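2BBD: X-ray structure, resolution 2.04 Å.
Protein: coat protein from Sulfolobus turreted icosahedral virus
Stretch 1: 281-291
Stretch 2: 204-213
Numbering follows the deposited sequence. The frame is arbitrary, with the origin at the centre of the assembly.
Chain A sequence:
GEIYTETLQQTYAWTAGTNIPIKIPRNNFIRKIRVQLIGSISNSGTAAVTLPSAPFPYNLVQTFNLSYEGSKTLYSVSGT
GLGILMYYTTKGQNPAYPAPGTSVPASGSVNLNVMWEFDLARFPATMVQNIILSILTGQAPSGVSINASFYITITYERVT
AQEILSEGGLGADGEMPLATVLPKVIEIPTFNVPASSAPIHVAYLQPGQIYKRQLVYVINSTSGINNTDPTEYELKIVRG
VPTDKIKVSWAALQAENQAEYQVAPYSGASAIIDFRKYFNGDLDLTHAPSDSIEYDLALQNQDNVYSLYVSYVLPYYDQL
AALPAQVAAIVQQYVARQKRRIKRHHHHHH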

ATOM      1  N   GLY A 281       9.956  -1.425  18.856  1.00 42.78           N
ATOM      2  CA  GLY A 281      10.261  -1.981  17.548  1.00 40.63           C
ATOM      3  C   GLY A 281       8.941  -2.296  16.868  1.00 38.33           C
ATOM      4  O   GLY A 281       7.889  -1.877  17.351  1.00 39.07           O
ATOM      5  N   ASP A 282       8.977  -3.037  15.765  1.00 37.52           N
ATOM      6  CA  ASP A 282       7.750  -3.379  15.057  1.00 35.81           C
ATOM      7  C   ASP A 282       7.003  -4.466  15.805  1.00 36.58           C
ATOM      8  O   ASP A 282       7.576  -5.169  16.635  1.00 37.20           O
ATOM      9  CB  ASP A 282       8.051  -3.872  13.639  1.00 36.29           C
ATOM     10  CG  ASP A 282       8.800  -2.854  12.813  1.00 34.08           C
ATOM     11  OD1 ASP A 282       8.449  -1.656  12.870  1.00 34.03           O
ATOM     12  OD2 ASP A 282       9.735  -3.258  12.095  1.00 36.83           O
ATOM     13  N   LEU A 283       5.722  -4.605  15.495  1.00 35.86           N
ATOM     14  CA  LEU A 283       4.882  -5.604  16.132  1.00 35.15           C
ATOM     15  C   LEU A 283       5.113  -6.965  15.479  1.00 35.16           C
ATOM     16  O   LEU A 283       4.586  -7.247  14.400  1.00 33.66           O
ATOM     17  CB  LEU A 283       3.413  -5.202  15.998  1.00 34.22           C
ATOM     18  CG  LEU A 283       2.405  -6.080  16.728  1.00 34.80           C
ATOM     19  CD1 LEU A 283       2.745  -6.102  18.215  1.00 35.11           C
ATOM     20  CD2 LEU A 283       0.999  -5.542  16.505  1.00 34.02           C
ATOM     21  N   ASP A 284       5.893  -7.810  16.144  1.00 35.46           N
ATOM     22  CA  ASP A 284       6.213  -9.132  15.618  1.00 35.64           C
ATOM     23  C   ASP A 284       5.228 -10.205  16.053  1.00 36.08           C
ATOM     24  O   ASP A 284       5.250 -10.664  17.194  1.00 38.76           O
ATOM     25  CB  ASP A 284       7.632  -9.522  16.043  1.00 37.54           C
ATOM     26  CG  ASP A 284       8.015 -10.928  15.607  1.00 37.81           C
ATOM     27  OD1 ASP A 284       7.211 -11.599  14.929  1.00 40.42           O
ATOM     28  OD2 ASP A 284       9.135 -11.364  15.946  1.00 39.52           O
ATOM     29  N   LEU A 285       4.373 -10.621  15.130  1.00 35.00           N
ATOM     30  CA  LEU A 285       3.389 -11.643  15.430  1.00 34.70           C
ATOM     31  C   LEU A 285       3.687 -12.943  14.689  1.00 34.91           C
ATOM     32  O   LEU A 285       2.788 -13.758  14.475  1.00 32.89           O
ATOM     33  CB  LEU A 285       1.993 -11.147  15.057  1.00 34.70           C
ATOM     34  CG  LEU A 285       1.514  -9.854  15.730  1.00 35.29           C
ATOM     35  CD1 LEU A 285       0.044  -9.655  15.392  1.00 35.95           C
ATOM     36  CD2 LEU A 285       1.696  -9.922  17.250  1.00 33.26           C
ATOM     37  N   THR A 286       4.950 -13.137  14.310  1.00 36.09           N
ATOM     38  CA  THR A 286       5.353 -14.334  13.572  1.00 37.68           C
ATOM     39  C   THR A 286       4.829 -15.639  14.169  1.00 39.12           C
ATOM     40  O   THR A 286       4.323 -16.494  13.445  1.00 39.93           O
ATOM     41  CB  THR A 286       6.885 -14.437  13.458  1.00 38.04           C
ATOM     42  OG1 THR A 286       7.401 -13.245  12.853  1.00 39.23           O
ATOM     43  CG2 THR A 286       7.276 -15.633  12.595  1.00 37.45           C
ATOM     44  N   HIS A 287       4.944 -15.800  15.481  1.00 41.09           N
ATOM     45  CA  HIS A 287       4.468 -17.022  16.121  1.00 42.07           C
ATOM     46  C   HIS A 287       3.352 -16.775  17.136  1.00 41.91           C
ATOM     47  O   HIS A 287       3.062 -17.627  17.976  1.00 43.78           O
ATOM     48  CB  HIS A 287       5.638 -17.750  16.793  1.00 42.43           C
ATOM     49  CG  HIS A 287       6.642 -18.306  15.828  1.00 43.02           C
ATOM     50  ND1 HIS A 287       6.316 -19.250  14.877  1.00 42.45           N
ATOM     51  CD2 HIS A 287       7.967 -18.063  15.678  1.00 43.15           C
ATOM     52  CE1 HIS A 287       7.396 -19.564  14.183  1.00 43.25           C
ATOM     53  NE2 HIS A 287       8.412 -18.860  14.649  1.00 43.95           N
ATOM     54  N   ALA A 288       2.720 -15.612  17.044  1.00 40.77           N
ATOM     55  CA  ALA A 288       1.638 -15.253  17.951  1.00 39.30           C
ATOM     56  C   ALA A 288       0.370 -16.049  17.653  1.00 38.71           C
ATOM     57  O   ALA A 288       0.209 -16.586  16.559  1.00 39.11           O
ATOM     58  CB  ALA A 288       1.349 -13.749  17.845  1.00 37.18           C
ATOM     59  N   PRO A 289      -0.539 -16.151  18.637  1.00 38.20           N
ATOM     60  CA  PRO A 289      -1.800 -16.882  18.470  1.00 38.14           C
ATOM     61  C   PRO A 289      -2.722 -16.038  17.595  1.00 38.63           C
ATOM     62  O   PRO A 289      -2.530 -14.826  17.480  1.00 39.29           O
ATOM     63  CB  PRO A 289      -2.338 -16.990  19.901  1.00 37.46           C
ATOM     64  CG  PRO A 289      -1.122 -16.828  20.762  1.00 38.63           C
ATOM     65  CD  PRO A 289      -0.355 -15.759  20.044  1.00 37.88           C
ATOM     66  N   SER A 290      -3.722 -16.661  16.988  1.00 37.23           N
ATOM     67  CA  SER A 290      -4.643 -15.918  16.145  1.00 37.88           C
ATOM     68  C   SER A 290      -5.705 -15.236  17.009  1.00 37.96           C
ATOM     69  O   SER A 290      -5.920 -15.621  18.157  1.00 37.92           O
ATOM     70  CB  SER A 290      -5.308 -16.862  15.142  1.00 37.96           C
ATOM     71  OG  SER A 290      -6.097 -17.828  15.810  1.00 39.05           O
ATOM     72  N   ASP A 291      -6.352 -14.213  16.459  1.00 38.23           N
ATOM     73  CA  ASP A 291      -7.398 -13.479  17.167  1.00 38.62           C
ATOM     74  C   ASP A 291      -6.971 -12.973  18.541  1.00 39.11           C
ATOM     75  O   ASP A 291      -7.735 -13.052  19.505  1.00 40.87           O
ATOM     76  CB  ASP A 291      -8.627 -14.371  17.314  1.00 36.69           C
ATOM     77  CG  ASP A 291      -9.116 -14.892  15.989  1.00 38.29           C
ATOM     78  OD1 ASP A 291      -9.977 -15.795  15.979  1.00 38.73           O
ATOM     79  OD2 ASP A 291      -8.640 -14.387  14.950  1.00 38.78           O
TER
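Stretch 2, residues 204-213: YLQPGQIYKR

Stretch 2 runs antiparallel to stretch 1, and the two join through a short piece of β-sheet that gives way to loop. The paired strands are residues 283-284 and 210-213, the latter continuing further along the chain. Leu283 and Tyr211 form the hydrogen-bonded pair, with their CA atoms 4.9 Å apart: Tyr211 N donates to Leu283 O at 2.7 Å, and Leu283 N donates to Tyr211 O at 3.0 Å. Next to them, Asp284 and Ile210 form a non-hydrogen-bonded pair, whose CA atoms approach to 4.2 Å. Beyond this bridge Leu285 N donates to Gln209 O at 3.0 Å.

Stretch 1 then folds into a type I turn from Leu285 to Ala288, closed by a hydrogen bond from Ala288 N to Leu285 O at 3.2 Å. The same carbonyl oxygen, Leu285 O, accepts a nearly straight bond from Gly208 N at 2.8 Å, so the turn is fastened to stretch 2 by its first residue. Gly208 has phi/psi of 97/7°, where a CB would be jammed against the preceding carbonyl oxygen. Gly208 CA also makes a CA-H...O contact with Thr286 O at 3.4 Å.

The side chains of Leu283 and Tyr211 share one face of the sheet, with Leu283 CB 4.0 Å from Tyr211 CB. Leu205 extends this apolar cluster, its CD1 lying 4.0 Å from Leu283 CD2 and its CB 4.1 Å from Leu285 CD1. Leu285 CD1 also packs 3.8 Å from Tyr211 CE2, while Tyr211 OH donates to Gln206 O at 2.6 Å and ties the ring back to its own stretch. On the other face, Ile210 CG1 lies 3.5 Å from both Asp284 OD1 and Thr286 OG1. These two oxygens are themselves joined by a 2.7 Å hydrogen bond from Thr286 OG1 to Asp284 OD1, which also accepts from Thr286 N at 2.8 Å.

Pro207 sits against the turn and the segment after it: its CB is 3.1 Å from Ala288 O and 4.2 Å from Ala288 CB, and its CD is 4.0 Å from Ser290 CA. Farther along, Asp291 CB lies over the face of the Tyr204 ring, 4.0 Å from the centroid, in a CH-π contact. A water reinforces this end, accepting from Asp291 N and donating to Leu205 O, each at 2.9 Å. At the opposite end of the contact a second water donates to Asp282 OD1 and Lys212 O, both at 2.6 Å. Together the two stretches bury 751 Å².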

ATOM      1  N   TYR A 204      -9.093  -8.479  13.465  1.00 29.53           N
ATOM      2  CA  TYR A 204      -7.956  -8.996  14.227  1.00 30.14           C
ATOM      3  C   TYR A 204      -6.770  -9.000  13.279  1.00 30.10           C
ATOM      4  O   TYR A 204      -6.938  -9.196  12.076  1.00 31.10           O
ATOM      5  CB  TYR A 204      -8.204 -10.436  14.689  1.00 31.19           C
ATOM      6  CG  TYR A 204      -9.297 -10.599  15.724  1.00 31.04           C
ATOM      7  CD1 TYR A 204      -9.105 -10.195  17.047  1.00 33.60           C
ATOM      8  CD2 TYR A 204     -10.523 -11.160  15.375  1.00 31.23           C
ATOM      9  CE1 TYR A 204     -10.119 -10.348  17.999  1.00 34.39           C
ATOM     10  CE2 TYR A 204     -11.535 -11.318  16.310  1.00 33.25           C
ATOM     11  CZ  TYR A 204     -11.331 -10.910  17.617  1.00 35.04           C
ATOM     12  OH  TYR A 204     -12.357 -11.051  18.527  1.00 38.21           O
ATOM     13  N   LEU A 205      -5.578  -8.754  13.805  1.00 30.53           N
ATOM     14  CA  LEU A 205      -4.387  -8.791  12.965  1.00 32.62           C
ATOM     15  C   LEU A 205      -3.981 -10.258  12.918  1.00 33.01           C
ATOM     16  O   LEU A 205      -3.881 -10.906  13.958  1.00 33.82           O
ATOM     17  CB  LEU A 205      -3.240  -7.986  13.576  1.00 31.27           C
ATOM     18  CG  LEU A 205      -3.469  -6.541  14.018  1.00 33.24           C
ATOM     19  CD1 LEU A 205      -2.121  -5.844  14.075  1.00 31.03           C
ATOM     20  CD2 LEU A 205      -4.405  -5.823  13.065  1.00 34.04           C
ATOM     21  N   GLN A 206      -3.761 -10.793  11.726  1.00 34.25           N
ATOM     22  CA  GLN A 206      -3.365 -12.189  11.632  1.00 34.54           C
ATOM     23  C   GLN A 206      -1.910 -12.361  12.008  1.00 33.02           C
ATOM     24  O   GLN A 206      -1.082 -11.490  11.757  1.00 32.33           O
ATOM     25  CB  GLN A 206      -3.586 -12.719  10.224  1.00 37.05           C
ATOM     26  CG  GLN A 206      -2.832 -11.958   9.168  1.00 42.85           C
ATOM     27  CD  GLN A 206      -3.094 -12.507   7.782  1.00 47.01           C
ATOM     28  OE1 GLN A 206      -2.610 -13.584   7.423  1.00 46.98           O
ATOM     29  NE2 GLN A 206      -3.879 -11.775   6.998  1.00 50.79           N
ATOM     30  N   PRO A 207      -1.579 -13.489  12.642  1.00 32.38           N
ATOM     31  CA  PRO A 207      -0.195 -13.740  13.034  1.00 32.79           C
ATOM     32  C   PRO A 207       0.557 -14.272  11.810  1.00 31.97           C
ATOM     33  O   PRO A 207      -0.038 -14.460  10.752  1.00 31.22           O
ATOM     34  CB  PRO A 207      -0.343 -14.789  14.126  1.00 32.83           C
ATOM     35  CG  PRO A 207      -1.479 -15.615  13.607  1.00 32.79           C
ATOM     36  CD  PRO A 207      -2.468 -14.559  13.128  1.00 31.72           C
ATOM     37  N   GLY A 208       1.856 -14.507  11.955  1.00 30.97           N
ATOM     38  CA  GLY A 208       2.639 -15.022  10.847  1.00 32.30           C
ATOM     39  C   GLY A 208       3.387 -13.941  10.089  1.00 33.24           C
ATOM     40  O   GLY A 208       3.985 -14.198   9.041  1.00 34.45           O
ATOM     41  N   GLN A 209       3.350 -12.722  10.610  1.00 32.75           N
ATOM     42  CA  GLN A 209       4.043 -11.615   9.968  1.00 31.53           C
ATOM     43  C   GLN A 209       4.437 -10.575  11.009  1.00 31.59           C
ATOM     44  O   GLN A 209       3.970 -10.609  12.149  1.00 31.85           O
ATOM     45  CB  GLN A 209       3.152 -10.971   8.893  1.00 29.73           C
ATOM     46  CG  GLN A 209       1.852 -10.387   9.429  1.00 27.63           C
ATOM     47  CD  GLN A 209       0.917  -9.884   8.328  1.00 31.16           C
ATOM     48  OE1 GLN A 209       0.889  -8.694   8.016  1.00 30.68           O
ATOM     49  NE2 GLN A 209       0.153 -10.801   7.734  1.00 29.51           N
ATOM     50  N   ILE A 210       5.308  -9.659  10.605  1.00 31.59           N
ATOM     51  CA  ILE A 210       5.777  -8.593  11.468  1.00 30.13           C
ATOM     52  C   ILE A 210       5.163  -7.301  10.926  1.00 31.80           C
ATOM     53  O   ILE A 210       5.403  -6.936   9.773  1.00 31.30           O
ATOM     54  CB  ILE A 210       7.319  -8.529  11.433  1.00 30.27           C
ATOM     55  CG1 ILE A 210       7.889  -9.870  11.920  1.00 29.44           C
ATOM     56  CG2 ILE A 210       7.826  -7.394  12.307  1.00 29.17           C
ATOM     57  CD1 ILE A 210       9.359 -10.070  11.640  1.00 27.44           C
ATOM     58  N   TYR A 211       4.358  -6.632  11.755  1.00 31.70           N
ATOM     59  CA  TYR A 211       3.675  -5.391  11.374  1.00 30.40           C
ATOM     60  C   TYR A 211       4.508  -4.142  11.606  1.00 32.23           C
ATOM     61  O   TYR A 211       4.952  -3.867  12.722  1.00 31.61           O
ATOM     62  CB  TYR A 211       2.355  -5.267  12.141  1.00 28.29           C
ATOM     63  CG  TYR A 211       1.327  -6.297  11.740  1.00 27.81           C
ATOM     64  CD1 TYR A 211       0.270  -5.967  10.891  1.00 27.46           C
ATOM     65  CD2 TYR A 211       1.425  -7.618  12.185  1.00 29.22           C
ATOM     66  CE1 TYR A 211      -0.661  -6.924  10.495  1.00 25.49           C
ATOM     67  CE2 TYR A 211       0.497  -8.581  11.794  1.00 24.85           C
ATOM     68  CZ  TYR A 211      -0.537  -8.226  10.948  1.00 27.41           C
ATOM     69  OH  TYR A 211      -1.437  -9.184  10.539  1.00 30.67           O
ATOM     70  N   LYS A 212       4.723  -3.381  10.543  1.00 32.49           N
ATOM     71  CA  LYS A 212       5.498  -2.160  10.655  1.00 33.87           C
ATOM     72  C   LYS A 212       4.540  -0.979  10.807  1.00 33.17           C
ATOM     73  O   LYS A 212       4.631  -0.214  11.764  1.00 33.63           O
ATOM     74  CB  LYS A 212       6.392  -1.983   9.424  1.00 33.72           C
ATOM     75  CG  LYS A 212       7.220  -0.717   9.453  1.00 37.83           C
ATOM     76  CD  LYS A 212       8.139  -0.625   8.238  1.00 42.73           C
ATOM     77  CE  LYS A 212       8.885   0.697   8.218  1.00 46.04           C
ATOM     78  NZ  LYS A 212       9.629   0.908   6.939  1.00 49.32           N
ATOM     79  N   ARG A 213       3.617  -0.824   9.867  1.00 31.19           N
ATOM     80  CA  ARG A 213       2.662   0.268   9.966  1.00 30.82           C
ATOM     81  C   ARG A 213       1.336  -0.080   9.316  1.00 29.96           C
ATOM     82  O   ARG A 213       1.265  -0.922   8.413  1.00 28.25           O
ATOM     83  CB  ARG A 213       3.234   1.547   9.352  1.00 31.22           C
ATOM     84  CG  ARG A 213       3.476   1.484   7.866  1.00 33.12           C
ATOM     85  CD  ARG A 213       4.205   2.724   7.410  1.00 33.57           C
ATOM     86  NE  ARG A 213       5.425   2.912   8.189  1.00 38.46           N
ATOM     87  CZ  ARG A 213       6.508   3.539   7.744  1.00 43.51           C
ATOM     88  NH1 ARG A 213       6.529   4.044   6.516  1.00 44.25           N
ATOM     89  NH2 ARG A 213       7.577   3.651   8.523  1.00 46.70           N
TER
HETATM   90  O   HOH W   1      -5.620 -13.226  13.782  1.00 32.72           O
HETATM   91  O   HOH W   2       6.617   0.197  13.340  1.00 42.92           O